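PDB 2I1S: plasmid pRiA4b Orf3-like domain-containing protein from Methanosarcina mazei, which is of unknown function but belongs to the plasmid pRiA4b ORF-3-like family. Local coordinates for residues His38-Trp47 and Tyr103-Val113. Residues are numbered along the deposited sequence; the frame is centred on the assembly and turned at random.
Sequences HKAIQAVMDW and YTYDFGDNWQV
Two hydrogen bonds converge on the hydroxyl of Tyr-103, where helix 34-44 lies against the hairpin of strands 100-105 and 111-122. His-38 ND1 sits 2.6 Å from Tyr-103 OH, meeting the phenol at its edge, and either group could donate; Gln-42 NE2 gives the second bond to Tyr-103 OH at 2.8 Å, bent to 140°. Just after Trp-47, Asp-49 holds the other polar ends, its OD2 bonding His-38 NE2 and its backbone N bonding Gln-42 OE1.

The same amide stands steeply on the face of Tyr-105, with Gln-42 NE2 over the ring centre and 3.6 Å from Tyr-105 CD1. The bend at chi2 (-64°) carries NE2 to where it can donate to Tyr-103 OH at that ring's edge while standing over the face of Tyr-105.

Apolar packing takes over alongside. Ile-41 CD1 makes a CH-pi contact over one face of Tyr-103, 3.7 Å from the ring centroid, while Ile-41 CG2 comes within 3.4 Å of Tyr-103 CE2. Past the helix's C-terminal Schellman turn, Trp-47 is sandwiched: Met-45 CB covers one face of its indole, and Tyr-105 lies against the opposite face in an offset stack, centroids 4.9 Å apart and planes at 30°. The indole's far rim reaches Val-113, its CH2 3.8 Å from Val-113 CG2, and slides past Trp-111 with little overlap. Outside partners hold the polar tips of this stack, Val-140 O accepting from Trp-47 NE1 and Glu-142 bonding Tyr-105 OH.

A phenylalanine at Tyr-103 would keep the ring under Ile-41 but would probably leave His-38 ND1 and Gln-42 NE2 without their shared mate.

Helix and sheet are thus joined by a buried polar cluster beside an aromatic one. Tyr-103 belongs to both, its face packed by Ile-41 and its hydroxyl gripped by two side chains, consistent with a fixed rotation for the His-38 and Gln-42 groups.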
loop_
_atom_site.group_PDB
_atom_site.type_symbol
_atom_site.label_atom_id
_atom_site.label_comp_id
_atom_site.label_asym_id
_atom_site.label_seq_id
_atom_site.Cartn_x
_atom_site.Cartn_y
_atom_site.Cartn_z
ATOM N N HIS A 38 -2.804 1.251 7.521
ATOM C CA HIS A 38 -2.764 -0.159 7.119
ATOM C C HIS A 38 -4.027 -0.516 6.348
ATOM O O HIS A 38 -3.956 -1.066 5.244
ATOM C CB HIS A 38 -2.613 -1.061 8.343
ATOM C CG HIS A 38 -3.094 -2.465 8.129
ATOM N ND1 HIS A 38 -2.483 -3.335 7.255
ATOM C CD2 HIS A 38 -4.109 -3.161 8.701
ATOM C CE1 HIS A 38 -3.096 -4.505 7.293
ATOM N NE2 HIS A 38 -4.091 -4.422 8.159
ATOM N N LYS A 39 -5.188 -0.172 6.903
ATOM C CA LYS A 39 -6.474 -0.476 6.246
ATOM C C LYS A 39 -6.692 0.231 4.907
ATOM O O LYS A 39 -7.415 -0.279 4.062
ATOM C CB LYS A 39 -7.645 -0.211 7.177
ATOM C CG LYS A 39 -7.670 -1.126 8.357
ATOM C CD LYS A 39 -8.750 -0.711 9.309
ATOM C CE LYS A 39 -8.788 -1.646 10.506
ATOM N NZ LYS A 39 -9.586 -1.042 11.647
ATOM N N ALA A 40 -6.097 1.405 4.726
ATOM C CA ALA A 40 -6.277 2.178 3.490
ATOM C C ALA A 40 -5.399 1.567 2.383
ATOM O O ALA A 40 -5.833 1.373 1.239
ATOM C CB ALA A 40 -5.959 3.674 3.728
ATOM N N ILE A 41 -4.164 1.249 2.750
ATOM C CA ILE A 41 -3.302 0.373 1.947
ATOM C C ILE A 41 -3.979 -0.942 1.496
ATOM O O ILE A 41 -3.953 -1.276 0.292
ATOM C CB ILE A 41 -1.896 0.107 2.645
ATOM C CG1 ILE A 41 -1.173 1.430 2.931
ATOM C CG2 ILE A 41 -1.005 -0.788 1.731
ATOM C CD1 ILE A 41 0.128 1.246 3.804
ATOM N N GLN A 42 -4.580 -1.681 2.432
ATOM C CA GLN A 42 -5.254 -2.927 2.052
ATOM C C GLN A 42 -6.331 -2.677 0.998
ATOM O O GLN A 42 -6.527 -3.500 0.085
ATOM C CB GLN A 42 -5.895 -3.642 3.275
ATOM C CG GLN A 42 -4.935 -4.251 4.278
ATOM C CD GLN A 42 -4.100 -5.359 3.697
ATOM O OE1 GLN A 42 -4.613 -6.386 3.321
ATOM N NE2 GLN A 42 -2.787 -5.167 3.662
ATOM N N ALA A 43 -7.030 -1.551 1.155
ATOM C CA ALA A 43 -8.143 -1.137 0.309
ATOM C C ALA A 43 -7.704 -0.790 -1.098
ATOM O O ALA A 43 -8.266 -1.325 -2.053
ATOM C CB ALA A 43 -8.884 0.033 0.938
ATOM N N VAL A 44 -6.666 0.042 -1.225
ATOM C CA VAL A 44 -6.180 0.504 -2.549
ATOM C C VAL A 44 -5.511 -0.584 -3.355
ATOM O O VAL A 44 -5.560 -0.549 -4.602
ATOM C CB VAL A 44 -5.285 1.819 -2.533
ATOM C CG1 VAL A 44 -6.047 2.950 -1.998
ATOM C CG2 VAL A 44 -3.961 1.618 -1.769
ATOM N N MET A 45 -4.942 -1.556 -2.636
ATOM C CA MET A 45 -4.281 -2.735 -3.222
ATOM C C MET A 45 -5.177 -3.934 -3.401
ATOM O O MET A 45 -4.732 -4.987 -3.876
ATOM C CB MET A 45 -3.066 -3.134 -2.385
ATOM C CG MET A 45 -1.900 -2.097 -2.438
ATOM S SD MET A 45 -1.428 -1.372 -4.026
ATOM C CE MET A 45 -0.345 -0.117 -3.387
ATOM N N ASP A 46 -6.439 -3.807 -3.009
ATOM C CA ASP A 46 -7.380 -4.920 -3.087
ATOM C C ASP A 46 -6.828 -6.215 -2.415
ATOM O O ASP A 46 -6.978 -7.362 -2.896
ATOM C CB ASP A 46 -7.823 -5.095 -4.549
ATOM C CG ASP A 46 -9.026 -6.010 -4.693
ATOM O OD1 ASP A 46 -9.670 -6.328 -3.655
ATOM O OD2 ASP A 46 -9.327 -6.398 -5.858
ATOM N N TRP A 47 -6.170 -6.004 -1.275
ATOM C CA TRP A 47 -5.678 -7.092 -0.457
ATOM C C TRP A 47 -6.748 -7.524 0.568
ATOM O O TRP A 47 -7.773 -6.870 0.733
ATOM C CB TRP A 47 -4.349 -6.689 0.196
ATOM C CG TRP A 47 -3.164 -6.699 -0.747
ATOM C CD1 TRP A 47 -3.023 -7.449 -1.895
ATOM C CD2 TRP A 47 -1.931 -5.960 -0.607
ATOM N NE1 TRP A 47 -1.806 -7.205 -2.473
ATOM C CE2 TRP A 47 -1.115 -6.300 -1.707
ATOM C CE3 TRP A 47 -1.440 -5.048 0.343
ATOM C CZ2 TRP A 47 0.164 -5.745 -1.897
ATOM C CZ3 TRP A 47 -0.155 -4.484 0.142
ATOM C CH2 TRP A 47 0.629 -4.859 -0.950
ATOM N N TYR A 103 6.159 0.036 4.395
ATOM C CA TYR A 103 5.121 -0.905 4.835
ATOM C C TYR A 103 5.395 -2.273 4.239
ATOM O O TYR A 103 5.461 -2.411 3.027
ATOM C CB TYR A 103 3.756 -0.407 4.350
ATOM C CG TYR A 103 2.553 -1.297 4.574
ATOM C CD1 TYR A 103 1.899 -1.334 5.803
ATOM C CD2 TYR A 103 2.013 -2.046 3.538
ATOM C CE1 TYR A 103 0.749 -2.122 6.005
ATOM C CE2 TYR A 103 0.855 -2.837 3.725
ATOM C CZ TYR A 103 0.220 -2.868 4.955
ATOM O OH TYR A 103 -0.962 -3.618 5.131
ATOM N N THR A 104 5.538 -3.273 5.092
ATOM C CA THR A 104 5.640 -4.660 4.672
ATOM C C THR A 104 4.338 -5.414 5.037
ATOM O O THR A 104 3.813 -5.303 6.149
ATOM C CB THR A 104 6.898 -5.340 5.310
ATOM O OG1 THR A 104 8.069 -4.571 4.987
ATOM C CG2 THR A 104 7.091 -6.799 4.816
ATOM N N TYR A 105 3.811 -6.159 4.070
ATOM C CA TYR A 105 2.635 -6.972 4.247
ATOM C C TYR A 105 2.952 -8.361 3.671
ATOM O O TYR A 105 3.451 -8.471 2.537
ATOM C CB TYR A 105 1.440 -6.325 3.532
ATOM C CG TYR A 105 0.231 -7.236 3.423
ATOM C CD1 TYR A 105 -0.430 -7.693 4.590
ATOM C CD2 TYR A 105 -0.229 -7.688 2.171
ATOM C CE1 TYR A 105 -1.544 -8.555 4.521
ATOM C CE2 TYR A 105 -1.342 -8.536 2.081
ATOM C CZ TYR A 105 -1.991 -8.988 3.283
ATOM O OH TYR A 105 -3.107 -9.837 3.250
ATOM N N ASP A 106 2.661 -9.416 4.446
ATOM C CA ASP A 106 2.944 -10.812 4.071
ATOM C C ASP A 106 4.418 -11.075 4.255
ATOM O O ASP A 106 5.225 -10.717 3.399
ATOM C CB ASP A 106 2.508 -11.151 2.613
ATOM C CG ASP A 106 2.436 -12.667 2.342
ATOM O OD1 ASP A 106 1.660 -13.093 1.478
ATOM O OD2 ASP A 106 3.150 -13.450 3.008
ATOM N N PHE A 107 4.770 -11.713 5.365
ATOM C CA PHE A 107 6.166 -11.979 5.701
ATOM C C PHE A 107 6.720 -13.190 4.949
ATOM O O PHE A 107 7.905 -13.537 5.115
ATOM C CB PHE A 107 6.344 -12.118 7.246
ATOM C CG PHE A 107 6.021 -10.836 8.006
ATOM C CD1 PHE A 107 5.803 -9.628 7.311
ATOM C CD2 PHE A 107 5.974 -10.825 9.392
ATOM C CE1 PHE A 107 5.506 -8.455 7.970
ATOM C CE2 PHE A 107 5.682 -9.639 10.082
ATOM C CZ PHE A 107 5.443 -8.459 9.381
ATOM N N GLY A 108 5.875 -13.833 4.138
ATOM C CA GLY A 108 6.331 -14.872 3.194
ATOM C C GLY A 108 6.634 -14.284 1.814
ATOM O O GLY A 108 7.773 -14.307 1.342
ATOM N N ASP A 109 5.616 -13.728 1.167
ATOM C CA ASP A 109 5.797 -13.070 -0.126
ATOM C C ASP A 109 6.583 -11.751 -0.021
ATOM O O ASP A 109 7.223 -11.345 -1.000
ATOM C CB ASP A 109 4.440 -12.814 -0.816
ATOM C CG ASP A 109 3.860 -14.060 -1.505
ATOM O OD1 ASP A 109 4.299 -15.205 -1.247
ATOM O OD2 ASP A 109 2.944 -13.884 -2.333
ATOM N N ASN A 110 6.522 -11.090 1.134
ATOM C CA ASN A 110 7.339 -9.903 1.450
ATOM C C ASN A 110 6.989 -8.723 0.515
ATOM O O ASN A 110 7.826 -8.176 -0.209
ATOM C CB ASN A 110 8.849 -10.271 1.504
ATOM C CG ASN A 110 9.758 -9.111 2.043
ATOM O OD1 ASN A 110 9.370 -8.342 2.934
ATOM N ND2 ASN A 110 10.979 -9.001 1.481
ATOM N N TRP A 111 5.709 -8.377 0.484
ATOM C CA TRP A 111 5.280 -7.198 -0.264
ATOM C C TRP A 111 5.677 -5.969 0.496
ATOM O O TRP A 111 5.429 -5.871 1.709
ATOM C CB TRP A 111 3.749 -7.178 -0.461
ATOM C CG TRP A 111 3.180 -8.413 -1.157
ATOM C CD1 TRP A 111 2.269 -9.279 -0.641
ATOM C CD2 TRP A 111 3.471 -8.877 -2.493
ATOM N NE1 TRP A 111 1.990 -10.273 -1.550
ATOM C CE2 TRP A 111 2.700 -10.047 -2.701
ATOM C CE3 TRP A 111 4.316 -8.423 -3.527
ATOM C CZ2 TRP A 111 2.737 -10.780 -3.914
ATOM C CZ3 TRP A 111 4.371 -9.144 -4.727
ATOM C CH2 TRP A 111 3.566 -10.314 -4.918
ATOM N N GLN A 112 6.233 -5.005 -0.230
ATOM C CA GLN A 112 6.646 -3.734 0.370
ATOM C C GLN A 112 6.051 -2.583 -0.361
ATOM O O GLN A 112 6.174 -2.464 -1.586
ATOM C CB GLN A 112 8.157 -3.622 0.390
ATOM C CG GLN A 112 8.824 -4.636 1.341
ATOM C CD GLN A 112 10.313 -4.603 1.239
ATOM O OE1 GLN A 112 10.867 -4.583 0.150
ATOM N NE2 GLN A 112 10.980 -4.594 2.373
ATOM N N VAL A 113 5.395 -1.724 0.394
ATOM C CA VAL A 113 4.808 -0.534 -0.159
ATOM C C VAL A 113 5.575 0.673 0.388
ATOM O O VAL A 113 5.715 0.792 1.598
ATOM C CB VAL A 113 3.327 -0.431 0.212
ATOM C CG1 VAL A 113 2.722 0.895 -0.355
ATOM C CG2 VAL A 113 2.560 -1.687 -0.247
#